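Local coordinates for lipoprotein (Colwellia psychrerythraea, PDB 3O0Y), which is of unknown function but is a putative lipoprotein of the DUF885 family, probably related in fold to the metallopeptidases of clan MA, at residues Arg356-Ser361 against Asn427-Leu432; Glu344-Tyr349 against Asp490-Leu495. All coordinates share one frame; numbering follows the deposited sequence.

Contact 1: residues Arg356-Ser361 against Asn427-Leu432; sequences REELLS and NPKFGL
Leu359 of helix 353-373 packs against Asn427, in the loop before helix 432-439, and Leu432, the first residue of that helix. This is a helix-against-loop contact in a mainly helical, probably zincin-like fold. The CB of Leu359 is directed at the turn. CG stands anti to the backbone N (chi1 -171°), which carries both methyls across the interface. CG itself lies 3.9 Å from Leu432 CD2. Beyond it the branches part. Leu359 CD1 comes within 3.7 Å of Asn427 CB, the two side chains crossing at about a right angle. Leu359 CD2 meets Leu432 CD2 at 3.9 Å, methyl to methyl. Trimming this leucine to alanine would probably open a gap between the helix and the turn, with the Leu432 methyl and Asn427 CB losing their shared apolar partner. All three residues are buried, and Tyr349 also touches Leu359 and Leu432.

Within the turn, Gly431 N donates to Pro428 O at 3.0 Å.

At the more exposed margin, Glu358 and Lys429 form a long salt bridge. Both chains are extended beyond CG and cross at about a right angle; they meet at their charged ends. Glu358 OE2 is 3.5 Å from Lys429 NZ. A water bridges the same pair: it sits 2.6 Å from Glu358 OE2 and accepts a weak bond from Lys429 NZ.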
ATOM      1  N   ARG A 356      12.402  12.785  19.807  1.00  6.99           N
ATOM      2  CA  ARG A 356      12.116  12.557  18.416  1.00  5.85           C
ATOM      3  C   ARG A 356      13.392  12.582  17.557  1.00  7.30           C
ATOM      4  O   ARG A 356      13.517  11.807  16.602  1.00  7.41           O
ATOM      5  CB  ARG A 356      11.009  13.483  17.929  1.00  6.82           C
ATOM      6  CG  ARG A 356       9.679  13.081  18.452  1.00  7.73           C
ATOM      7  CD  ARG A 356       8.612  14.175  18.216  1.00 11.37           C
ATOM      8  NE  ARG A 356       7.323  13.667  18.697  1.00 11.91           N
ATOM      9  CZ  ARG A 356       6.902  13.691  19.945  1.00 12.56           C
ATOM     10  NH1 ARG A 356       5.719  13.176  20.259  1.00 12.44           N
ATOM     11  NH2 ARG A 356       7.608  14.296  20.874  1.00 12.48           N
ATOM     12  N   GLU A 357      14.334  13.481  17.867  1.00  5.04           N
ATOM     13  CA  GLU A 357      15.619  13.440  17.208  1.00  6.57           C
ATOM     14  C   GLU A 357      16.383  12.152  17.404  1.00  4.69           C
ATOM     15  O   GLU A 357      17.080  11.659  16.455  1.00  7.23           O
ATOM     16  CB  GLU A 357      16.523  14.637  17.678  1.00  6.26           C
ATOM     17  CG  GLU A 357      16.049  16.004  17.150  1.00  7.77           C
ATOM     18  CD  GLU A 357      16.750  17.220  17.795  1.00 11.09           C
ATOM     19  OE1 GLU A 357      17.329  17.102  18.919  1.00 14.25           O
ATOM     20  OE2 GLU A 357      16.628  18.337  17.156  1.00 13.76           O
ATOM     21  N   GLU A 358      16.280  11.592  18.592  1.00  5.10           N
ATOM     22  CA  GLU A 358      16.924  10.321  18.904  1.00  6.48           C
ATOM     23  C   GLU A 358      16.310   9.208  18.072  1.00  4.74           C
ATOM     24  O   GLU A 358      17.012   8.391  17.484  1.00  6.15           O
ATOM     25  CB  GLU A 358      16.836   9.985  20.396  1.00  6.91           C
ATOM     26  CG  GLU A 358      17.738   8.755  20.735  1.00  9.93           C
ATOM     27  CD  GLU A 358      17.636   8.277  22.177  1.00 22.12           C
ATOM     28  OE1 GLU A 358      16.936   8.900  22.968  1.00 24.69           O
ATOM     29  OE2 GLU A 358      18.186   7.204  22.470  1.00 25.45           O
ATOM     30  N   LEU A 359      14.978   9.147  18.009  1.00  6.15           N
ATOM     31  CA  LEU A 359      14.317   8.181  17.205  1.00  5.80           C
ATOM     32  C   LEU A 359      14.770   8.258  15.750  1.00  6.68           C
ATOM     33  O   LEU A 359      15.116   7.259  15.129  1.00  5.16           O
ATOM     34  CB  LEU A 359      12.797   8.342  17.366  1.00  6.16           C
ATOM     35  CG  LEU A 359      11.884   7.321  16.776  1.00  7.35           C
ATOM     36  CD1 LEU A 359      10.370   7.530  17.324  1.00  7.29           C
ATOM     37  CD2 LEU A 359      11.938   7.354  15.241  1.00  8.64           C
ATOM     38  N   LEU A 360      14.793   9.462  15.190  1.00  7.37           N
ATOM     39  CA  LEU A 360      15.176   9.642  13.787  1.00  6.77           C
ATOM     40  C   LEU A 360      16.640   9.273  13.529  1.00  7.72           C
ATOM     41  O   LEU A 360      16.936   8.658  12.502  1.00  6.15           O
ATOM     42  CB  LEU A 360      14.879  11.062  13.328  1.00  6.34           C
ATOM     43  CG  LEU A 360      13.369  11.389  13.124  1.00  7.57           C
ATOM     44  CD1 LEU A 360      13.199  12.940  13.058  1.00 11.21           C
ATOM     45  CD2 LEU A 360      12.801  10.729  11.940  1.00  8.40           C
ATOM     46  N   SER A 361      17.518   9.580  14.489  1.00  8.02           N
ATOM     47  CA  SER A 361      18.932   9.201  14.376  1.00  8.94           C
ATOM     48  C   SER A 361      19.090   7.713  14.448  1.00  7.32           C
ATOM     49  O   SER A 361      19.910   7.110  13.727  1.00  8.45           O
ATOM     50  CB  SER A 361      19.803   9.851  15.466  1.00 10.85           C
ATOM     51  OG  SER A 361      19.657  11.267  15.251  1.00 19.44           O
ATOM     52  N   ASN A 427       5.809   4.104  19.650  1.00  9.87           N
ATOM     53  CA  ASN A 427       7.139   3.865  19.060  1.00  7.74           C
ATOM     54  C   ASN A 427       8.111   3.254  20.027  1.00  8.03           C
ATOM     55  O   ASN A 427       9.205   3.790  20.226  1.00  7.21           O
ATOM     56  CB  ASN A 427       7.724   5.184  18.560  1.00  7.08           C
ATOM     57  CG  ASN A 427       6.999   5.730  17.300  1.00 11.23           C
ATOM     58  OD1 ASN A 427       6.145   6.653  17.387  1.00 13.67           O
ATOM     59  ND2 ASN A 427       7.324   5.185  16.184  1.00  9.55           N
ATOM     60  N   PRO A 428       7.705   2.161  20.680  1.00  8.46           N
ATOM     61  CA  PRO A 428       8.639   1.555  21.616  1.00  8.37           C
ATOM     62  C   PRO A 428       9.947   1.231  20.906  1.00  7.14           C
ATOM     63  O   PRO A 428       9.995   0.786  19.755  1.00  7.07           O
ATOM     64  CB  PRO A 428       7.940   0.262  22.035  1.00  8.05           C
ATOM     65  CG  PRO A 428       7.012  -0.097  20.913  1.00 11.44           C
ATOM     66  CD  PRO A 428       6.537   1.296  20.413  1.00  9.73           C
ATOM     67  N   LYS A 429      11.046   1.396  21.616  1.00  6.96           N
ATOM     68  CA  LYS A 429      12.316   1.187  20.980  1.00  6.69           C
ATOM     69  C   LYS A 429      12.496  -0.186  20.353  1.00  8.62           C
ATOM     70  O   LYS A 429      13.243  -0.304  19.357  1.00  9.63           O
ATOM     71  CB  LYS A 429      13.468   1.450  21.906  1.00  6.65           C
ATOM     72  CG  LYS A 429      13.482   2.940  22.435  1.00  8.26           C
ATOM     73  CD  LYS A 429      14.789   3.223  23.147  1.00 12.44           C
ATOM     74  CE  LYS A 429      14.820   4.653  23.725  1.00 17.11           C
ATOM     75  NZ  LYS A 429      16.150   4.982  24.314  1.00 21.77           N
ATOM     76  N   PHE A 430      11.929  -1.188  20.989  1.00  5.85           N
ATOM     77  CA  PHE A 430      12.086  -2.611  20.540  1.00  6.74           C
ATOM     78  C   PHE A 430      11.332  -2.942  19.254  1.00  8.93           C
ATOM     79  O   PHE A 430      11.462  -4.030  18.738  1.00  8.88           O
ATOM     80  CB  PHE A 430      11.698  -3.576  21.650  1.00  7.37           C
ATOM     81  CG  PHE A 430      10.308  -3.402  22.207  1.00  6.60           C
ATOM     82  CD1 PHE A 430       9.202  -3.791  21.489  1.00  9.83           C
ATOM     83  CD2 PHE A 430      10.119  -2.918  23.498  1.00  7.28           C
ATOM     84  CE1 PHE A 430       7.946  -3.694  21.989  1.00 13.35           C
ATOM     85  CE2 PHE A 430       8.823  -2.791  24.041  1.00  7.99           C
ATOM     86  CZ  PHE A 430       7.743  -3.183  23.320  1.00 10.11           C
ATOM     87  N   GLY A 431      10.502  -2.010  18.765  1.00  7.23           N
ATOM     88  CA  GLY A 431       9.793  -2.228  17.509  1.00  7.64           C
ATOM     89  C   GLY A 431      10.319  -1.493  16.289  1.00  7.12           C
ATOM     90  O   GLY A 431       9.865  -1.724  15.153  1.00  7.43           O
ATOM     91  N   LEU A 432      11.291  -0.615  16.505  1.00  6.27           N
ATOM     92  CA  LEU A 432      11.747   0.245  15.432  1.00  6.39           C
ATOM     93  C   LEU A 432      12.651  -0.409  14.398  1.00  6.30           C
ATOM     94  O   LEU A 432      12.600  -0.014  13.236  1.00  5.29           O
ATOM     95  CB  LEU A 432      12.376   1.482  16.030  1.00  6.43           C
ATOM     96  CG  LEU A 432      12.768   2.622  15.105  1.00 12.44           C
ATOM     97  CD1 LEU A 432      11.540   3.160  14.348  1.00 18.68           C
ATOM     98  CD2 LEU A 432      13.441   3.826  15.964  1.00 18.20           C
TER
HETATM   99  O   HOH W   1      17.984   4.737  21.570  1.00 25.43           O

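Contact 2: residues Glu344-Tyr349 against Asp490-Leu495; sequences EPRFLY and DPFGDL
Phe492, in the first turn of helix 491-515, receives both Phe347 and Arg346 on its ring. Phe347 comes from the 3-10 turn 345-347. Its CZ lies over one face of the Phe492 ring, 3.5 Å from Phe492 CG and set toward the rim. The ring planes are inclined at 55°, an oblique pair, with centroids 5.1 Å apart.

Arg346 adds an off-centre cation-pi contact. Its CZ is 4.6 Å from the ring centroid of Phe492, and NH1 comes closest, 3.6 Å from Phe492 CE2. Arg346 CG sits between the backbone N and the carbonyl carbon (chi1 61°), which lays it over the centre of the Phe347 ring. Glu344 grips the guanidinium side-on. Its OE1 takes bonds in the guanidinium plane from Arg346 NE and NH2, both at 2.8 Å. This salt bridge would probably limit rotation of the group.

Asp490 is the N-cap of the helix, with OD1 accepting from Gly493 N at 3.0 Å. Leu341 of helix 334-342 touches Arg346, Phe347 and Phe492 alike, while Leu495 turns to helix 302-326. The contact therefore joins the loop between helices 334-342 and 353-373 to the start of helix 491-515.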
ATOM      1  N   GLU A 344       8.079   0.275  30.038  1.00  7.26           N
ATOM      2  CA  GLU A 344       9.311   0.506  30.726  1.00  6.92           C
ATOM      3  C   GLU A 344      10.136   1.621  30.150  1.00  7.62           C
ATOM      4  O   GLU A 344      10.225   1.768  28.930  1.00  6.06           O
ATOM      5  CB  GLU A 344      10.168  -0.781  30.728  1.00  8.63           C
ATOM      6  CG  GLU A 344       9.451  -1.945  31.431  1.00  7.70           C
ATOM      7  CD  GLU A 344      10.229  -3.270  31.408  1.00 11.92           C
ATOM      8  OE1 GLU A 344      11.359  -3.298  30.822  1.00 12.07           O
ATOM      9  OE2 GLU A 344       9.652  -4.279  31.962  1.00 10.35           O
ATOM     10  N   PRO A 345      10.762   2.435  31.026  1.00  7.69           N
ATOM     11  CA  PRO A 345      11.428   3.571  30.492  1.00  9.63           C
ATOM     12  C   PRO A 345      12.573   3.289  29.507  1.00  9.65           C
ATOM     13  O   PRO A 345      12.868   4.122  28.644  1.00  9.81           O
ATOM     14  CB  PRO A 345      11.949   4.330  31.735  1.00 11.33           C
ATOM     15  CG  PRO A 345      11.735   3.471  32.852  1.00 10.68           C
ATOM     16  CD  PRO A 345      10.748   2.430  32.496  1.00 10.51           C
ATOM     17  N   ARG A 346      13.273   2.159  29.651  1.00  7.97           N
ATOM     18  CA  ARG A 346      14.331   1.848  28.765  1.00  7.45           C
ATOM     19  C   ARG A 346      13.839   1.698  27.312  1.00  8.56           C
ATOM     20  O   ARG A 346      14.664   1.709  26.441  1.00 10.85           O
ATOM     21  CB  ARG A 346      15.046   0.554  29.183  1.00  7.08           C
ATOM     22  CG  ARG A 346      14.167  -0.640  29.174  1.00  6.06           C
ATOM     23  CD  ARG A 346      14.904  -1.873  29.752  1.00  7.56           C
ATOM     24  NE  ARG A 346      13.996  -2.974  30.017  1.00  8.34           N
ATOM     25  CZ  ARG A 346      14.351  -4.261  30.098  1.00 10.09           C
ATOM     26  NH1 ARG A 346      15.634  -4.671  29.939  1.00 12.71           N
ATOM     27  NH2 ARG A 346      13.418  -5.123  30.365  1.00  9.66           N
ATOM     28  N   PHE A 347      12.551   1.505  27.099  1.00  7.45           N
ATOM     29  CA  PHE A 347      11.956   1.270  25.768  1.00  9.66           C
ATOM     30  C   PHE A 347      11.219   2.483  25.211  1.00 10.52           C
ATOM     31  O   PHE A 347      10.543   2.367  24.167  1.00  9.78           O
ATOM     32  CB  PHE A 347      11.103   0.013  25.703  1.00  8.60           C
ATOM     33  CG  PHE A 347      11.845  -1.247  26.042  1.00  7.01           C
ATOM     34  CD1 PHE A 347      13.030  -1.566  25.363  1.00 10.52           C
ATOM     35  CD2 PHE A 347      11.408  -2.109  27.053  1.00  6.90           C
ATOM     36  CE1 PHE A 347      13.720  -2.701  25.688  1.00 10.86           C
ATOM     37  CE2 PHE A 347      12.088  -3.250  27.345  1.00  9.13           C
ATOM     38  CZ  PHE A 347      13.270  -3.537  26.702  1.00 11.31           C
ATOM     39  N   LEU A 348      11.332   3.631  25.871  1.00 10.61           N
ATOM     40  CA  LEU A 348      10.516   4.822  25.476  1.00  9.23           C
ATOM     41  C   LEU A 348      11.418   5.994  25.216  1.00 10.76           C
ATOM     42  O   LEU A 348      12.255   6.405  26.088  1.00  9.38           O
ATOM     43  CB  LEU A 348       9.540   5.193  26.584  1.00 11.02           C
ATOM     44  CG  LEU A 348       8.431   4.219  26.876  1.00 11.80           C
ATOM     45  CD1 LEU A 348       7.775   4.623  28.216  1.00 15.42           C
ATOM     46  CD2 LEU A 348       7.495   4.124  25.657  1.00 11.88           C
ATOM     47  N   TYR A 349      11.295   6.589  24.030  1.00  7.39           N
ATOM     48  CA  TYR A 349      11.885   7.865  23.785  1.00  8.81           C
ATOM     49  C   TYR A 349      11.145   8.941  24.535  1.00  9.17           C
ATOM     50  O   TYR A 349       9.914   8.840  24.763  1.00  9.09           O
ATOM     51  CB  TYR A 349      11.864   8.188  22.259  1.00  9.89           C
ATOM     52  CG  TYR A 349      12.629   7.249  21.375  1.00  7.52           C
ATOM     53  CD1 TYR A 349      14.002   7.341  21.299  1.00 10.44           C
ATOM     54  CD2 TYR A 349      11.992   6.235  20.688  1.00  7.13           C
ATOM     55  CE1 TYR A 349      14.716   6.483  20.489  1.00  9.36           C
ATOM     56  CE2 TYR A 349      12.689   5.361  19.840  1.00 10.64           C
ATOM     57  CZ  TYR A 349      14.062   5.490  19.785  1.00  8.48           C
ATOM     58  OH  TYR A 349      14.793   4.622  19.008  1.00 12.06           O
ATOM     59  N   ASP A 490      20.489  -8.279  21.032  1.00  6.55           N
ATOM     60  CA  ASP A 490      19.266  -7.482  21.018  1.00  6.05           C
ATOM     61  C   ASP A 490      17.993  -8.304  21.126  1.00  6.54           C
ATOM     62  O   ASP A 490      17.166  -8.337  20.203  1.00  7.33           O
ATOM     63  CB  ASP A 490      19.233  -6.522  19.829  1.00  5.49           C
ATOM     64  CG  ASP A 490      18.075  -5.505  19.870  1.00  9.44           C
ATOM     65  OD1 ASP A 490      17.403  -5.307  20.912  1.00  8.78           O
ATOM     66  OD2 ASP A 490      17.845  -4.860  18.815  1.00  9.97           O
ATOM     67  N   PRO A 491      17.819  -8.987  22.269  1.00  4.91           N
ATOM     68  CA  PRO A 491      16.651  -9.864  22.418  1.00  5.51           C
ATOM     69  C   PRO A 491      15.319  -9.149  22.401  1.00  5.60           C
ATOM     70  O   PRO A 491      14.331  -9.692  21.860  1.00  5.95           O
ATOM     71  CB  PRO A 491      16.865 -10.527  23.805  1.00  7.11           C
ATOM     72  CG  PRO A 491      17.848  -9.632  24.513  1.00  7.91           C
ATOM     73  CD  PRO A 491      18.741  -9.096  23.423  1.00  6.43           C
ATOM     74  N   PHE A 492      15.271  -7.933  22.890  1.00  4.52           N
ATOM     75  CA  PHE A 492      13.987  -7.208  22.857  1.00  5.52           C
ATOM     76  C   PHE A 492      13.631  -6.726  21.472  1.00  5.21           C
ATOM     77  O   PHE A 492      12.460  -6.802  21.089  1.00  5.67           O
ATOM     78  CB  PHE A 492      13.931  -6.129  23.917  1.00  6.49           C
ATOM     79  CG  PHE A 492      14.024  -6.683  25.324  1.00  5.11           C
ATOM     80  CD1 PHE A 492      12.977  -7.298  25.897  1.00  8.23           C
ATOM     81  CD2 PHE A 492      15.210  -6.629  26.024  1.00  5.60           C
ATOM     82  CE1 PHE A 492      13.034  -7.808  27.192  1.00  8.15           C
ATOM     83  CE2 PHE A 492      15.304  -7.170  27.314  1.00  8.55           C
ATOM     84  CZ  PHE A 492      14.213  -7.775  27.887  1.00  8.37           C
ATOM     85  N   GLY A 493      14.619  -6.276  20.685  1.00  6.40           N
ATOM     86  CA  GLY A 493      14.340  -5.980  19.269  1.00  6.27           C
ATOM     87  C   GLY A 493      13.864  -7.192  18.511  1.00  6.27           C
ATOM     88  O   GLY A 493      13.010  -7.113  17.644  1.00  6.40           O
ATOM     89  N   ASP A 494      14.426  -8.361  18.840  1.00  5.27           N
ATOM     90  CA  ASP A 494      13.979  -9.604  18.242  1.00  5.51           C
ATOM     91  C   ASP A 494      12.543  -9.885  18.578  1.00  5.39           C
ATOM     92  O   ASP A 494      11.750 -10.245  17.731  1.00  4.64           O
ATOM     93  CB  ASP A 494      14.889 -10.759  18.707  1.00  6.66           C
ATOM     94  CG  ASP A 494      14.721 -12.020  17.903  1.00  9.23           C
ATOM     95  OD1 ASP A 494      14.356 -11.961  16.702  1.00  9.34           O
ATOM     96  OD2 ASP A 494      15.023 -13.130  18.481  1.00 10.25           O
ATOM     97  N   LEU A 495      12.176  -9.677  19.813  1.00  5.58           N
ATOM     98  CA  LEU A 495      10.750  -9.746  20.163  1.00  5.98           C
ATOM     99  C   LEU A 495       9.868  -8.788  19.430  1.00  7.27           C
ATOM    100  O   LEU A 495       8.731  -9.157  19.065  1.00  7.37           O
ATOM    101  CB  LEU A 495      10.568  -9.573  21.682  1.00  5.95           C
ATOM    102  CG  LEU A 495      10.992 -10.705  22.613  1.00  6.66           C
ATOM    103  CD1 LEU A 495      11.060 -10.276  24.104  1.00  5.37           C
ATOM    104  CD2 LEU A 495       9.989 -11.920  22.454  1.00  5.84           C
TER

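Contact 1 is nested along the chain inside the loop closed by contact 2, and their centres are about 10 Å apart. Segment 427-432 of contact 1 touches both segments of contact 2. Lys429 N is 2.8 Å from Phe347 O, a probable hydrogen bond. Phe430 meets Phe347 edge-to-face, and Phe430 CB packs 3.4 Å from Phe492 O. Tyr349 OH lies 3.4 Å from Leu432 CD2 and is hydrogen-bonded to Asp362 of helix 353-373. Asp490 also forms a salt bridge with Lys433 of helix 432-439. A bound glycerol lies about 4 Å from the side chain of Lys429, and glycerol is also found about 4 Å from that of Phe347. It probably comes from the crystallisation liquor, though such molecules can mark a pocket.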